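Fructooligosaccharide ABC transporter substrate-binding protein FusA (Streptococcus pneumoniae, PDB 5G5Y) binds kestose, nystose and longer fructooligosaccharides, but not sucrose, as the solute-binding component of the FusABC-MsmK importer. Local coordinates at residues Q429-K434 with Q483-Q488; H437-M442 with S476-I481. One frame throughout, in Å; residues are numbered along the deposited sequence.

Contact 1 of 2, residues Q429-K434 with Q483-Q488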
ATOM      1  N   GLN A 429      10.264  -2.284 -20.942  1.00 23.66           N
ATOM      2  CA  GLN A 429       9.721  -3.649 -21.026  1.00 25.54           C
ATOM      3  C   GLN A 429      10.803  -4.686 -20.708  1.00 22.94           C
ATOM      4  O   GLN A 429      10.573  -5.604 -19.937  1.00 21.66           O
ATOM      5  CB  GLN A 429       9.073  -3.896 -22.417  1.00 32.02           C
ATOM      6  CG  GLN A 429       8.078  -5.059 -22.468  1.00 37.92           C
ATOM      7  CD  GLN A 429       6.824  -4.759 -23.323  1.00 46.74           C
ATOM      8  OE1 GLN A 429       6.886  -4.076 -24.357  1.00 43.07           O
ATOM      9  NE2 GLN A 429       5.670  -5.250 -22.864  1.00 49.21           N
ATOM     10  N   GLU A 430      11.993  -4.507 -21.274  1.00 21.33           N
ATOM     11  CA  GLU A 430      13.113  -5.410 -21.060  1.00 24.31           C
ATOM     12  C   GLU A 430      13.504  -5.520 -19.582  1.00 22.28           C
ATOM     13  O   GLU A 430      13.752  -6.611 -19.061  1.00 20.86           O
ATOM     14  CB  GLU A 430      14.320  -4.918 -21.849  1.00 30.67           C
ATOM     15  CG  GLU A 430      15.504  -5.865 -21.827  1.00 38.34           C
ATOM     16  CD  GLU A 430      16.789  -5.236 -22.358  1.00 46.36           C
ATOM     17  OE1 GLU A 430      16.843  -3.995 -22.557  1.00 53.64           O
ATOM     18  OE2 GLU A 430      17.760  -5.997 -22.564  1.00 53.15           O
ATOM     19  N   ASP A 431      13.594  -4.378 -18.934  1.00 19.06           N
ATOM     20  CA  ASP A 431      13.891  -4.357 -17.499  1.00 19.08           C
ATOM     21  C   ASP A 431      12.770  -4.948 -16.665  1.00 18.21           C
ATOM     22  O   ASP A 431      13.044  -5.728 -15.739  1.00 18.39           O
ATOM     23  CB  ASP A 431      14.302  -2.966 -17.029  1.00 18.29           C
ATOM     24  CG  ASP A 431      15.706  -2.572 -17.525  1.00 19.61           C
ATOM     25  OD1 ASP A 431      16.533  -3.475 -17.771  1.00 22.08           O
ATOM     26  OD2 ASP A 431      16.003  -1.373 -17.674  1.00 20.00           O
ATOM     27  N   LEU A 432      11.533  -4.646 -17.018  1.00 17.73           N
ATOM     28  CA  LEU A 432      10.372  -5.230 -16.327  1.00 19.48           C
ATOM     29  C   LEU A 432      10.429  -6.745 -16.330  1.00 20.81           C
ATOM     30  O   LEU A 432      10.281  -7.387 -15.277  1.00 19.56           O
ATOM     31  CB  LEU A 432       9.053  -4.729 -16.912  1.00 20.75           C
ATOM     32  CG  LEU A 432       8.623  -3.327 -16.513  1.00 22.44           C
ATOM     33  CD1 LEU A 432       7.537  -2.781 -17.426  1.00 24.30           C
ATOM     34  CD2 LEU A 432       8.113  -3.352 -15.085  1.00 24.74           C
ATOM     35  N   ASP A 433      10.707  -7.317 -17.503  1.00 22.40           N
ATOM     36  CA  ASP A 433      10.820  -8.764 -17.654  1.00 22.02           C
ATOM     37  C   ASP A 433      12.022  -9.350 -16.898  1.00 20.92           C
ATOM     38  O   ASP A 433      11.916 -10.408 -16.319  1.00 19.34           O
ATOM     39  CB  ASP A 433      10.900  -9.162 -19.141  1.00 24.75           C
ATOM     40  CG  ASP A 433       9.612  -8.844 -19.917  1.00 28.62           C
ATOM     41  OD1 ASP A 433       8.526  -8.571 -19.318  1.00 28.89           O
ATOM     42  OD2 ASP A 433       9.708  -8.878 -21.159  1.00 30.90           O
ATOM     43  N   LYS A 434      13.160  -8.683 -16.931  1.00 20.99           N
ATOM     44  CA  LYS A 434      14.328  -9.140 -16.191  1.00 22.18           C
ATOM     45  C   LYS A 434      14.085  -9.172 -14.682  1.00 19.20           C
ATOM     46  O   LYS A 434      14.481 -10.117 -13.991  1.00 17.87           O
ATOM     47  CB  LYS A 434      15.515  -8.216 -16.438  1.00 26.04           C
ATOM     48  CG  LYS A 434      16.125  -8.353 -17.812  1.00 31.61           C
ATOM     49  CD  LYS A 434      17.487  -7.677 -17.935  1.00 36.84           C
ATOM     50  CE  LYS A 434      17.344  -6.184 -18.057  1.00 37.64           C
ATOM     51  NZ  LYS A 434      18.647  -5.463 -18.126  1.00 45.17           N
ATOM     52  N   GLN A 483      19.360   0.417  -9.129  1.00 14.68           N
ATOM     53  CA  GLN A 483      20.187   1.602  -8.955  1.00 15.13           C
ATOM     54  C   GLN A 483      20.111   2.498 -10.176  1.00 15.80           C
ATOM     55  O   GLN A 483      20.089   3.705 -10.041  1.00 15.21           O
ATOM     56  CB  GLN A 483      21.662   1.215  -8.677  1.00 15.82           C
ATOM     57  CG  GLN A 483      22.540   2.355  -8.273  1.00 16.16           C
ATOM     58  CD  GLN A 483      22.206   2.878  -6.896  1.00 17.16           C
ATOM     59  OE1 GLN A 483      22.304   2.151  -5.922  1.00 16.08           O
ATOM     60  NE2 GLN A 483      21.873   4.163  -6.800  1.00 18.31           N
ATOM     61  N   LYS A 484      20.096   1.912 -11.377  1.00 15.88           N
ATOM     62  CA  LYS A 484      19.969   2.697 -12.579  1.00 17.63           C
ATOM     63  C   LYS A 484      18.703   3.572 -12.574  1.00 16.10           C
ATOM     64  O   LYS A 484      18.754   4.775 -12.830  1.00 16.75           O
ATOM     65  CB  LYS A 484      20.007   1.779 -13.809  1.00 19.32           C
ATOM     66  CG  LYS A 484      19.850   2.464 -15.166  1.00 21.34           C
ATOM     67  CD  LYS A 484      19.883   1.435 -16.302  1.00 23.02           C
ATOM     68  CE  LYS A 484      18.568   0.687 -16.420  1.00 24.00           C
ATOM     69  NZ  LYS A 484      18.503  -0.200 -17.616  1.00 24.71           N
ATOM     70  N   TYR A 485      17.568   2.967 -12.304  1.00 15.53           N
ATOM     71  CA  TYR A 485      16.331   3.731 -12.254  1.00 15.04           C
ATOM     72  C   TYR A 485      16.281   4.744 -11.100  1.00 14.33           C
ATOM     73  O   TYR A 485      15.710   5.823 -11.266  1.00 14.82           O
ATOM     74  CB  TYR A 485      15.123   2.805 -12.241  1.00 15.36           C
ATOM     75  CG  TYR A 485      14.886   2.191 -13.591  1.00 15.93           C
ATOM     76  CD1 TYR A 485      14.236   2.913 -14.590  1.00 16.58           C
ATOM     77  CD2 TYR A 485      15.348   0.908 -13.893  1.00 16.45           C
ATOM     78  CE1 TYR A 485      14.041   2.377 -15.841  1.00 17.97           C
ATOM     79  CE2 TYR A 485      15.141   0.356 -15.141  1.00 17.17           C
ATOM     80  CZ  TYR A 485      14.504   1.106 -16.123  1.00 17.52           C
ATOM     81  OH  TYR A 485      14.302   0.589 -17.397  1.00 18.93           O
ATOM     82  N   TYR A 486      16.891   4.406  -9.967  1.00 15.03           N
ATOM     83  CA  TYR A 486      16.975   5.338  -8.836  1.00 15.10           C
ATOM     84  C   TYR A 486      17.743   6.598  -9.228  1.00 16.85           C
ATOM     85  O   TYR A 486      17.275   7.739  -8.997  1.00 15.98           O
ATOM     86  CB  TYR A 486      17.595   4.679  -7.602  1.00 14.43           C
ATOM     87  CG  TYR A 486      17.600   5.634  -6.442  1.00 13.48           C
ATOM     88  CD1 TYR A 486      16.447   5.853  -5.723  1.00 15.16           C
ATOM     89  CD2 TYR A 486      18.729   6.382  -6.102  1.00 13.99           C
ATOM     90  CE1 TYR A 486      16.403   6.752  -4.676  1.00 14.49           C
ATOM     91  CE2 TYR A 486      18.692   7.301  -5.023  1.00 15.46           C
ATOM     92  CZ  TYR A 486      17.498   7.477  -4.330  1.00 15.21           C
ATOM     93  OH  TYR A 486      17.316   8.371  -3.266  1.00 17.73           O
ATOM     94  N   ASP A 487      18.905   6.389  -9.860  1.00 17.43           N
ATOM     95  CA  ASP A 487      19.724   7.509 -10.301  1.00 19.44           C
ATOM     96  C   ASP A 487      18.973   8.338 -11.337  1.00 20.91           C
ATOM     97  O   ASP A 487      18.988   9.556 -11.245  1.00 21.89           O
ATOM     98  CB  ASP A 487      21.093   7.052 -10.848  1.00 20.90           C
ATOM     99  CG  ASP A 487      21.958   6.339  -9.785  1.00 22.20           C
ATOM    100  OD1 ASP A 487      21.704   6.455  -8.555  1.00 22.84           O
ATOM    101  OD2 ASP A 487      22.919   5.663 -10.179  1.00 24.79           O
ATOM    102  N   GLN A 488      18.320   7.709 -12.308  1.00 22.46           N
ATOM    103  CA  GLN A 488      17.529   8.466 -13.291  1.00 25.97           C
ATOM    104  C   GLN A 488      16.393   9.303 -12.642  1.00 25.75           C
ATOM    105  O   GLN A 488      16.162  10.460 -13.009  1.00 24.93           O
ATOM    106  CB  GLN A 488      16.940   7.534 -14.347  1.00 29.78           C
ATOM    107  CG  GLN A 488      17.954   6.989 -15.333  1.00 35.10           C
ATOM    108  CD  GLN A 488      17.391   5.928 -16.283  1.00 41.94           C
ATOM    109  OE1 GLN A 488      16.192   5.601 -16.262  1.00 46.04           O
ATOM    110  NE2 GLN A 488      18.269   5.374 -17.124  1.00 45.39           N
TER

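Contact 2 of 2, residues H437-M442 with S476-I481. With ZN (zinc ion), chain H.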
ATOM      1  N   HIS A 437      11.497 -11.978 -13.680  1.00 18.67           N
ATOM      2  CA  HIS A 437      12.163 -13.256 -13.670  1.00 19.32           C
ATOM      3  C   HIS A 437      12.983 -13.440 -12.391  1.00 17.15           C
ATOM      4  O   HIS A 437      12.869 -14.477 -11.734  1.00 16.84           O
ATOM      5  CB  HIS A 437      13.038 -13.403 -14.923  1.00 21.86           C
ATOM      6  CG  HIS A 437      13.812 -14.679 -15.010  1.00 24.62           C
ATOM      7  ND1 HIS A 437      14.539 -15.009 -16.134  1.00 29.70           N
ATOM      8  CD2 HIS A 437      13.973 -15.715 -14.155  1.00 26.11           C
ATOM      9  CE1 HIS A 437      15.110 -16.187 -15.965  1.00 28.07           C
ATOM     10  NE2 HIS A 437      14.784 -16.635 -14.769  1.00 22.30           N
ATOM     11  N   ILE A 438      13.805 -12.460 -12.048  1.00 16.42           N
ATOM     12  CA  ILE A 438      14.642 -12.571 -10.872  1.00 17.87           C
ATOM     13  C   ILE A 438      13.792 -12.757  -9.599  1.00 18.69           C
ATOM     14  O   ILE A 438      14.114 -13.612  -8.735  1.00 17.48           O
ATOM     15  CB  ILE A 438      15.647 -11.399 -10.747  1.00 17.45           C
ATOM     16  CG1 ILE A 438      16.670 -11.478 -11.889  1.00 17.57           C
ATOM     17  CG2 ILE A 438      16.419 -11.469  -9.410  1.00 17.71           C
ATOM     18  CD1 ILE A 438      17.473 -10.204 -12.068  1.00 17.80           C
ATOM     19  N   GLU A 439      12.733 -11.964  -9.494  1.00 18.24           N
ATOM     20  CA  GLU A 439      11.825 -12.033  -8.318  1.00 18.85           C
ATOM     21  C   GLU A 439      11.079 -13.372  -8.270  1.00 19.83           C
ATOM     22  O   GLU A 439      10.924 -13.959  -7.202  1.00 20.87           O
ATOM     23  CB  GLU A 439      10.821 -10.872  -8.336  1.00 20.75           C
ATOM     24  CG  GLU A 439      11.484  -9.551  -7.973  1.00 20.25           C
ATOM     25  CD  GLU A 439      10.607  -8.323  -8.208  1.00 21.95           C
ATOM     26  OE1 GLU A 439       9.455  -8.466  -8.605  1.00 21.96           O
ATOM     27  OE2 GLU A 439      11.082  -7.193  -7.983  1.00 21.22           O
ATOM     28  N   ALA A 440      10.635 -13.860  -9.417  1.00 19.81           N
ATOM     29  CA  ALA A 440       9.984 -15.173  -9.475  1.00 20.27           C
ATOM     30  C   ALA A 440      10.939 -16.277  -9.008  1.00 19.76           C
ATOM     31  O   ALA A 440      10.511 -17.212  -8.367  1.00 21.70           O
ATOM     32  CB  ALA A 440       9.439 -15.461 -10.855  1.00 20.65           C
ATOM     33  N   ASP A 441      12.230 -16.156  -9.302  1.00 19.18           N
ATOM     34  CA  ASP A 441      13.212 -17.147  -8.897  1.00 20.11           C
ATOM     35  C   ASP A 441      13.597 -17.039  -7.450  1.00 20.92           C
ATOM     36  O   ASP A 441      13.801 -18.068  -6.775  1.00 20.43           O
ATOM     37  CB  ASP A 441      14.497 -17.022  -9.724  1.00 19.92           C
ATOM     38  CG  ASP A 441      14.373 -17.603 -11.149  1.00 21.56           C
ATOM     39  OD1 ASP A 441      13.308 -18.121 -11.574  1.00 20.77           O
ATOM     40  OD2 ASP A 441      15.422 -17.542 -11.813  1.00 20.98           O
ATOM     41  N   MET A 442      13.811 -15.808  -6.970  1.00 20.17           N
ATOM     42  CA  MET A 442      14.439 -15.646  -5.654  1.00 19.62           C
ATOM     43  C   MET A 442      13.485 -15.409  -4.467  1.00 18.44           C
ATOM     44  O   MET A 442      13.851 -15.790  -3.375  1.00 16.70           O
ATOM     45  CB  MET A 442      15.598 -14.654  -5.645  1.00 21.75           C
ATOM     46  CG  MET A 442      15.285 -13.205  -5.512  1.00 25.00           C
ATOM     47  SD  MET A 442      16.819 -12.243  -5.345  1.00 25.51           S
ATOM     48  CE  MET A 442      15.996 -10.659  -5.589  1.00 27.50           C
ATOM     49  N   SER A 476      23.120  -9.374  -8.267  1.00 17.24           N
ATOM     50  CA  SER A 476      23.892  -8.207  -8.678  1.00 18.39           C
ATOM     51  C   SER A 476      23.250  -7.478  -9.850  1.00 17.74           C
ATOM     52  O   SER A 476      23.273  -6.260  -9.885  1.00 18.92           O
ATOM     53  CB  SER A 476      25.360  -8.530  -8.976  1.00 19.83           C
ATOM     54  OG  SER A 476      25.466  -9.421 -10.056  1.00 21.79           O
ATOM     55  N   ASP A 477      22.666  -8.201 -10.794  1.00 19.05           N
ATOM     56  CA  ASP A 477      21.993  -7.559 -11.928  1.00 19.78           C
ATOM     57  C   ASP A 477      20.745  -6.815 -11.486  1.00 18.21           C
ATOM     58  O   ASP A 477      20.475  -5.711 -11.961  1.00 17.94           O
ATOM     59  CB  ASP A 477      21.624  -8.582 -12.997  1.00 22.17           C
ATOM     60  CG  ASP A 477      22.844  -9.141 -13.731  1.00 27.80           C
ATOM     61  OD1 ASP A 477      23.936  -8.552 -13.699  1.00 31.07           O
ATOM     62  OD2 ASP A 477      22.704 -10.196 -14.355  1.00 34.92           O
ATOM     63  N   TYR A 478      19.981  -7.462 -10.624  1.00 16.65           N
ATOM     64  CA  TYR A 478      18.779  -6.881  -9.991  1.00 17.14           C
ATOM     65  C   TYR A 478      19.081  -5.498  -9.386  1.00 16.29           C
ATOM     66  O   TYR A 478      18.423  -4.495  -9.693  1.00 14.47           O
ATOM     67  CB  TYR A 478      18.288  -7.844  -8.898  1.00 17.95           C
ATOM     68  CG  TYR A 478      16.980  -7.463  -8.246  1.00 18.76           C
ATOM     69  CD1 TYR A 478      15.791  -7.761  -8.872  1.00 20.50           C
ATOM     70  CD2 TYR A 478      16.928  -6.825  -7.008  1.00 21.13           C
ATOM     71  CE1 TYR A 478      14.581  -7.440  -8.331  1.00 20.60           C
ATOM     72  CE2 TYR A 478      15.693  -6.495  -6.435  1.00 21.94           C
ATOM     73  CZ  TYR A 478      14.529  -6.823  -7.115  1.00 22.30           C
ATOM     74  OH  TYR A 478      13.266  -6.563  -6.650  1.00 23.02           O
ATOM     75  N   LEU A 479      20.134  -5.461  -8.575  1.00 17.34           N
ATOM     76  CA  LEU A 479      20.560  -4.222  -7.920  1.00 18.81           C
ATOM     77  C   LEU A 479      21.059  -3.163  -8.855  1.00 17.94           C
ATOM     78  O   LEU A 479      20.756  -1.984  -8.646  1.00 15.31           O
ATOM     79  CB  LEU A 479      21.605  -4.476  -6.842  1.00 21.23           C
ATOM     80  CG  LEU A 479      21.027  -5.118  -5.581  1.00 25.31           C
ATOM     81  CD1 LEU A 479      22.171  -5.578  -4.683  1.00 25.16           C
ATOM     82  CD2 LEU A 479      20.135  -4.114  -4.841  1.00 27.25           C
ATOM     83  N   ALA A 480      21.781  -3.571  -9.907  1.00 16.50           N
ATOM     84  CA  ALA A 480      22.245  -2.608 -10.891  1.00 17.03           C
ATOM     85  C   ALA A 480      21.060  -1.987 -11.612  1.00 16.10           C
ATOM     86  O   ALA A 480      21.073  -0.795 -11.880  1.00 16.24           O
ATOM     87  CB  ALA A 480      23.228  -3.229 -11.902  1.00 16.86           C
ATOM     88  N   ILE A 481      20.055  -2.785 -11.951  1.00 15.51           N
ATOM     89  CA  ILE A 481      18.848  -2.248 -12.577  1.00 15.03           C
ATOM     90  C   ILE A 481      18.129  -1.247 -11.643  1.00 14.64           C
ATOM     91  O   ILE A 481      17.772  -0.133 -12.066  1.00 14.34           O
ATOM     92  CB  ILE A 481      17.877  -3.339 -13.029  1.00 14.98           C
ATOM     93  CG1 ILE A 481      18.503  -4.115 -14.204  1.00 16.71           C
ATOM     94  CG2 ILE A 481      16.539  -2.712 -13.412  1.00 15.61           C
ATOM     95  CD1 ILE A 481      17.913  -5.486 -14.391  1.00 17.93           C
TER
HETATM   96 ZN    ZN H1541      15.537 -18.190 -13.741  1.00 24.31          ZN

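Contact 1 of 2, residues Q429-K434 with Q483-Q488
Asp431, in the first turns of helix 429-455, reaches Lys484 and Tyr485 with a single carboxylate oxygen, and the case illustrates how one buried acid can tie two helices whose backbones stay well separated: the nearest CA atoms, those of Asp431 and Tyr485, are 9.9 Å apart. Its CG lies anti to its own carbonyl carbon (chi1 -72°), which sends the carboxylate across to the other helix. There OD2 of Asp431 accepts the phenol OH of Tyr485 at 2.6 Å through its anti lone pair. The acid comes to the ring at its edge, with carboxylate and ring planes almost perpendicular (89°). From the syn side, 19° out of the carboxylate plane, NZ of Lys484 closes a salt bridge of 2.8 Å to the same OD2 of Asp431. Two donors from helix 475-492 thus grip one oxygen and would be expected to stabilise the charged form of the acid. The arrangement joins two of the C-terminal helices of this bacterial solute-binding protein, away from the sugar site. The Tyr485 hydroxyl also accepts from Thr428 N, just ahead of the helix, where Thr428 OG1 in turn receives Asp431 N; Tyr422, Val425 and Met427 pack around the ring. One turn on, Lys434 NZ comes near Asp431 OD1, a doubtful pairing because that oxygen sits too close to the lysine chain; NZ of Lys434 is 5.3 Å from NZ of Lys484.

Contact 2 of 2, residues H437-M442 with S476-I481
Ile438, Glu439 and Met442 of helix 429-455 converge on a single residue of the partner helix, Tyr478. The apolar part comes first from Ile438, whose CG2 branch touches CD1 of Tyr478 at 3.8 Å, obliquely to the ring, while its CD1 branch lies against the tyrosine's CB. Here the backbones come nearest, with 7.1 Å between the CA atoms of Ile438 and Tyr478.

A CH-pi contact is supplied by Met442. Its CG sits between the backbone N and the carbonyl carbon (chi1 83°), and the extended chain beyond carries the terminal methyl over one face of the ring. CE of Met442 stands 4.1 Å from the centroid of the Tyr478 ring and only 6° off its normal.

The polar interaction is a hydrogen bond from Tyr478 OH to Glu439 OE2, 2.6 Å long. The acceptor lies in the ring plane at the edge and offers its anti lone pair, so the carboxylate arrives at the hydroxyl end while the methionine covers a face. One aromatic side chain thereby combines apolar packing along its ring with a polar bond at its far end.

Metal coordination occupies another side of helix 429-455: His437 NE2 and Asp441 OD2, one turn apart, bind the same zinc ion, each at 2.0 Å.

The two short helical segments run roughly antiparallel, at 137°, with their axes 10.9 Å apart. Ile435, about one turn before Ile438 and Glu439 on the same helix, also touches Tyr478; Tyr473, in the loop just before helix 475-492, packs on Met442 and Asp441; and strand 218-220 lies alongside, its Phe220 meeting both Met442 and Leu479.

Overall arrangement
Contacts 1 and 2 are successive points along one pairing, helix 429-455 against helix 475-492, with centres about 10 Å apart. Because the helices run roughly antiparallel, contact 2 falls within the chain span enclosed by contact 1. Ile481 bridges them: its CD1 lies 3.8 Å from CE of Lys434. Contact 1 is chiefly polar and away from any known site; contact 2, mainly apolar, alone holds a metal, zinc on His437 and Asp441. Contact 2 also approaches a calcium site: the Met442 side chain is about 4 Å from that of Phe220, which joins that site presumably through its backbone carbonyl, and the Tyr478 side chain is about 10 Å from a bound calcium ion.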